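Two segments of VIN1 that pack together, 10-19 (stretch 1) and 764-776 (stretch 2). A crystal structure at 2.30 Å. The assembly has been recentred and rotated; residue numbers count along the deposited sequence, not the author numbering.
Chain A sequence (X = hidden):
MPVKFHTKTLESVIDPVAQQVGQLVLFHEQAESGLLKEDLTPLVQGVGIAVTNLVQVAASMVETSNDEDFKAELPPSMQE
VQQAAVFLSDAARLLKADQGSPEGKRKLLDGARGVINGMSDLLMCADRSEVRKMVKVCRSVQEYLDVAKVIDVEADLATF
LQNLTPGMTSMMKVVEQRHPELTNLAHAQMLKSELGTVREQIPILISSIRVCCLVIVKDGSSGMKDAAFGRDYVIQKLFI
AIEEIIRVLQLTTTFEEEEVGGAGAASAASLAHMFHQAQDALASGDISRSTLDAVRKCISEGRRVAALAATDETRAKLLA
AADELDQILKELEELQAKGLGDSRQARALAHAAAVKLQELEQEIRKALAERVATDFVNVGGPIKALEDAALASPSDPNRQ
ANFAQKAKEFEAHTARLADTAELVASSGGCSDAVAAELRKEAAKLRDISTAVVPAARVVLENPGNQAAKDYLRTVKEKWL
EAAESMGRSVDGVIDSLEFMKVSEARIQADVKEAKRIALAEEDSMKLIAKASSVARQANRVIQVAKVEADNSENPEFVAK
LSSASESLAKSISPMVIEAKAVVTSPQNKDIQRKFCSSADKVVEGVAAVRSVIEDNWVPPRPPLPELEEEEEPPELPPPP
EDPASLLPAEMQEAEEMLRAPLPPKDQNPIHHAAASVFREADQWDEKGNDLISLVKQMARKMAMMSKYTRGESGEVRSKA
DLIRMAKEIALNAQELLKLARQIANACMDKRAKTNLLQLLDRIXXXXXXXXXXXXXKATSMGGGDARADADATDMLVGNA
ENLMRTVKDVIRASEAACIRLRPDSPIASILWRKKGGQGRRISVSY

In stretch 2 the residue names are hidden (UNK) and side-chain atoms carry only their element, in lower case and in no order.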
# COMPACT_ATOMS: atom_id res chain seq x y z
N LEU A 10 -24.33 -8.97 -5.87
CA LEU A 10 -24.93 -8.66 -4.58
C LEU A 10 -25.24 -7.18 -4.45
O LEU A 10 -26.38 -6.79 -4.18
CB LEU A 10 -23.99 -9.10 -3.45
CG LEU A 10 -24.15 -10.53 -2.95
CD1 LEU A 10 -23.03 -10.88 -1.98
CD2 LEU A 10 -25.50 -10.71 -2.28
N GLU A 11 -24.24 -6.32 -4.65
CA GLU A 11 -24.46 -4.88 -4.58
C GLU A 11 -25.47 -4.43 -5.63
O GLU A 11 -26.36 -3.62 -5.34
CB GLU A 11 -23.13 -4.15 -4.76
CG GLU A 11 -23.26 -2.68 -5.10
CD GLU A 11 -21.92 -2.01 -5.36
OE1 GLU A 11 -20.92 -2.44 -4.75
OE2 GLU A 11 -21.88 -1.07 -6.17
N SER A 12 -25.36 -4.96 -6.85
CA SER A 12 -26.23 -4.53 -7.94
C SER A 12 -27.70 -4.81 -7.62
O SER A 12 -28.57 -4.00 -7.97
CB SER A 12 -25.82 -5.22 -9.24
OG SER A 12 -26.68 -4.86 -10.30
N VAL A 13 -27.99 -5.92 -6.97
CA VAL A 13 -29.36 -6.28 -6.62
C VAL A 13 -29.83 -5.59 -5.35
O VAL A 13 -30.92 -5.03 -5.29
CB VAL A 13 -29.50 -7.82 -6.51
CG1 VAL A 13 -30.80 -8.18 -5.80
CG2 VAL A 13 -29.43 -8.47 -7.89
N ILE A 14 -29.00 -5.61 -4.31
CA ILE A 14 -29.43 -5.16 -2.99
C ILE A 14 -29.50 -3.64 -2.90
O ILE A 14 -30.35 -3.09 -2.18
CB ILE A 14 -28.50 -5.75 -1.91
CG1 ILE A 14 -28.69 -7.27 -1.85
CG2 ILE A 14 -28.76 -5.13 -0.54
CD1 ILE A 14 -27.87 -7.95 -0.77
N ASP A 15 -28.64 -2.92 -3.63
CA ASP A 15 -28.63 -1.46 -3.53
C ASP A 15 -29.97 -0.83 -3.87
O ASP A 15 -30.52 -0.09 -3.02
CB ASP A 15 -27.49 -0.91 -4.39
CG ASP A 15 -27.41 0.60 -4.36
OD1 ASP A 15 -26.89 1.15 -3.36
OD2 ASP A 15 -27.86 1.24 -5.33
N PRO A 16 -30.58 -1.07 -5.04
CA PRO A 16 -31.85 -0.39 -5.33
C PRO A 16 -32.99 -0.84 -4.43
O PRO A 16 -33.86 -0.01 -4.10
CB PRO A 16 -32.12 -0.76 -6.80
CG PRO A 16 -31.40 -2.05 -6.99
CD PRO A 16 -30.17 -1.95 -6.15
N VAL A 17 -33.02 -2.10 -4.01
CA VAL A 17 -34.09 -2.56 -3.12
C VAL A 17 -33.96 -1.90 -1.76
O VAL A 17 -34.96 -1.48 -1.16
CB VAL A 17 -34.08 -4.10 -3.02
CG1 VAL A 17 -35.24 -4.58 -2.16
CG2 VAL A 17 -34.14 -4.72 -4.41
N ALA A 18 -32.73 -1.80 -1.24
CA ALA A 18 -32.52 -1.08 0.01
C ALA A 18 -32.91 0.38 -0.12
O ALA A 18 -33.44 0.99 0.82
CB ALA A 18 -31.06 -1.21 0.46
N GLN A 19 -32.67 0.96 -1.30
CA GLN A 19 -33.10 2.34 -1.55
C GLN A 19 -34.62 2.46 -1.48
O GLN A 19 -35.16 3.38 -0.85
CB GLN A 19 -32.56 2.81 -2.90
CG GLN A 19 -32.44 4.31 -3.05
CD GLN A 19 -33.73 4.95 -3.53
OE1 GLN A 19 -34.65 4.26 -3.98
NE2 GLN A 19 -33.80 6.27 -3.45
N UNK A 764 -16.42 5.11 -3.19
CA UNK A 764 -17.81 4.84 -3.64
C UNK A 764 -18.42 3.59 -3.03
O UNK A 764 -19.59 3.63 -2.61
c UNK A 764 -16.23 4.41 -5.39
c UNK A 764 -17.66 4.72 -5.16
c UNK A 764 -15.50 5.16 -4.33
N UNK A 765 -17.68 2.49 -2.97
CA UNK A 765 -18.21 1.28 -2.34
C UNK A 765 -18.48 1.50 -0.86
O UNK A 765 -19.45 0.97 -0.31
c UNK A 765 -17.34 -0.39 -3.98
o UNK A 765 -15.92 0.52 -2.27
c UNK A 765 -17.26 0.11 -2.55
N UNK A 766 -17.62 2.28 -0.19
CA UNK A 766 -17.86 2.61 1.21
C UNK A 766 -19.19 3.34 1.37
O UNK A 766 -19.97 3.04 2.28
c UNK A 766 -15.40 2.66 1.82
c UNK A 766 -14.20 3.52 2.16
c UNK A 766 -16.71 3.45 1.78
c UNK A 766 -17.04 3.90 3.19
N UNK A 767 -19.47 4.31 0.49
CA UNK A 767 -20.69 5.09 0.63
C UNK A 767 -21.92 4.26 0.28
O UNK A 767 -22.97 4.40 0.93
c UNK A 767 -20.62 6.34 -0.24
o UNK A 767 -20.48 6.01 -1.61
N UNK A 768 -21.82 3.41 -0.74
CA UNK A 768 -22.93 2.51 -1.07
C UNK A 768 -23.24 1.58 0.10
O UNK A 768 -24.40 1.47 0.54
c UNK A 768 -23.74 0.81 -2.73
o UNK A 768 -22.28 2.61 -3.40
c UNK A 768 -22.58 1.71 -2.32
N UNK A 769 -22.21 0.92 0.63
CA UNK A 769 -22.39 0.10 1.82
C UNK A 769 -22.93 0.92 2.98
O UNK A 769 -23.68 0.39 3.81
n UNK A 769 -18.57 -2.86 0.66
o UNK A 769 -18.83 -2.11 2.76
c UNK A 769 -21.07 -0.57 2.21
c UNK A 769 -19.24 -2.20 1.60
c UNK A 769 -20.54 -1.55 1.18
N UNK A 770 -22.56 2.20 3.06
CA UNK A 770 -23.06 3.05 4.13
C UNK A 770 -24.57 3.22 4.03
O UNK A 770 -25.29 3.09 5.02
c UNK A 770 -22.36 4.41 4.10
c UNK A 770 -22.85 5.43 5.14
c UNK A 770 -22.28 6.81 4.84
c UNK A 770 -22.49 4.99 6.55
N UNK A 771 -25.07 3.53 2.83
CA UNK A 771 -26.51 3.70 2.66
C UNK A 771 -27.25 2.40 2.93
O UNK A 771 -28.28 2.40 3.62
c UNK A 771 -26.22 5.30 -1.49
n UNK A 771 -26.68 5.82 -2.81
c UNK A 771 -26.82 4.21 1.25
c UNK A 771 -26.78 6.14 -0.35
c UNK A 771 -26.31 5.62 0.99
N UNK A 772 -26.73 1.28 2.43
CA UNK A 772 -27.40 -0.00 2.66
C UNK A 772 -27.44 -0.33 4.15
O UNK A 772 -28.48 -0.68 4.70
c UNK A 772 -26.85 -0.86 0.35
c UNK A 772 -26.71 -1.12 1.86
c UNK A 772 -27.29 -2.48 2.23
c UNK A 772 -26.15 -1.88 -0.51
N UNK A 773 -26.29 -0.19 4.83
CA UNK A 773 -26.21 -0.59 6.23
C UNK A 773 -27.00 0.34 7.13
O UNK A 773 -27.55 -0.10 8.15
c UNK A 773 -24.41 -3.12 6.37
c UNK A 773 -23.90 -1.75 6.00
c UNK A 773 -24.74 -0.65 6.67
c UNK A 773 -22.43 -1.60 6.36
N UNK A 774 -27.07 1.63 6.79
CA UNK A 774 -27.92 2.54 7.54
C UNK A 774 -29.39 2.22 7.33
O UNK A 774 -30.20 2.33 8.26
c UNK A 774 -27.62 3.98 7.14
N UNK A 775 -29.77 1.84 6.11
CA UNK A 775 -31.15 1.42 5.87
C UNK A 775 -31.49 0.16 6.66
O UNK A 775 -32.61 0.01 7.16
c UNK A 775 -32.84 0.82 4.12
c UNK A 775 -31.39 1.20 4.38
o UNK A 775 -31.09 2.41 3.66
N UNK A 776 -30.52 -0.75 6.79
CA UNK A 776 -30.75 -1.96 7.58
C UNK A 776 -30.86 -1.63 9.06
O UNK A 776 -31.72 -2.17 9.77
c UNK A 776 -29.67 -3.43 5.85
c UNK A 776 -29.64 -3.00 7.30
c UNK A 776 -29.79 -4.20 8.22

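Position 764 has three side-chain carbons that close a ring onto the backbone N. It does not reach stretch 1. It is Pro 764.

Position 765 has one carbon carrying an oxygen and a carbon. The terminal carbon of 765 lies 4.2 Å from OE1 of Glu 11. This is Thr 765.

Position 766 has four carbons, forked at the first with one arm two carbons long, and makes no contact: Ile 766.

Position 767 has one carbon and then one oxygen, out of reach of stretch 1, so it is Ser 767. Its OG donates to the O of Pro 764 at 2.7 Å, within its own helix.

Position 768 again has one carbon carrying an oxygen and a carbon. The terminal carbon of 768 is 3.2 Å from OD1 of Asp 15 and 4.2 Å from CG of Glu 11. This is Thr 768. Its OG1 donates to the O of Pro 764 at 3.0 Å. Its CG2, not its hydroxyl, is the atom nearest OD1 of Asp 15, so the pair is a van der Waals contact.

Position 769 has three carbons, the third carrying an oxygen and a nitrogen. It makes no contact with stretch 1; both end atoms are hydrogen-bonded elsewhere in the structure. It is Gln 769.

Position 770 has four carbons, forked at the second, out of reach: Leu 770.

Position 771 has four carbons in a row ending in nitrogen. CA-to-CB points toward stretch 1, but no atom comes within 4.5 Å. It is Lys 771.

Position 772 has four carbons, forked at the first, with one arm two carbons long. The end of the long arm of 772 is 3.9 Å from CA of Asp 15. This is Ile 772. Its CG2 meets CG2 of Ile 14 at 4.1 Å, and its CG1 meets CB of Ala 18 at 4.2 Å.

Position 773 has four carbons, forked at the second, without contact: Leu 773.

Position 774 has a single carbon, also out of reach. It is Ala 774.

Position 775 has one carbon carrying an oxygen and a carbon. The terminal carbon of 775 is 3.4 Å from the O of Ala 18. It is Thr 775, whose OG1 donates to the O of Lys 771 at 2.8 Å.

Position 776 has one carbon carrying two more, without contact: Val 776.

The helix axes approach to 9.4 Å and cross at 51°. No hydrogen bond joins them. Ile 772 has the largest covered area and packs on Ile 14, Asp 15 and Ala 18. The small side chain of Ala 18 sits where the backbones are nearest, with its CA 5.9 Å from CA of Ile 772. Threonine methyls extend the contact along the helix.

Stretch 2, residues 764-776: PTISTQLKILATV
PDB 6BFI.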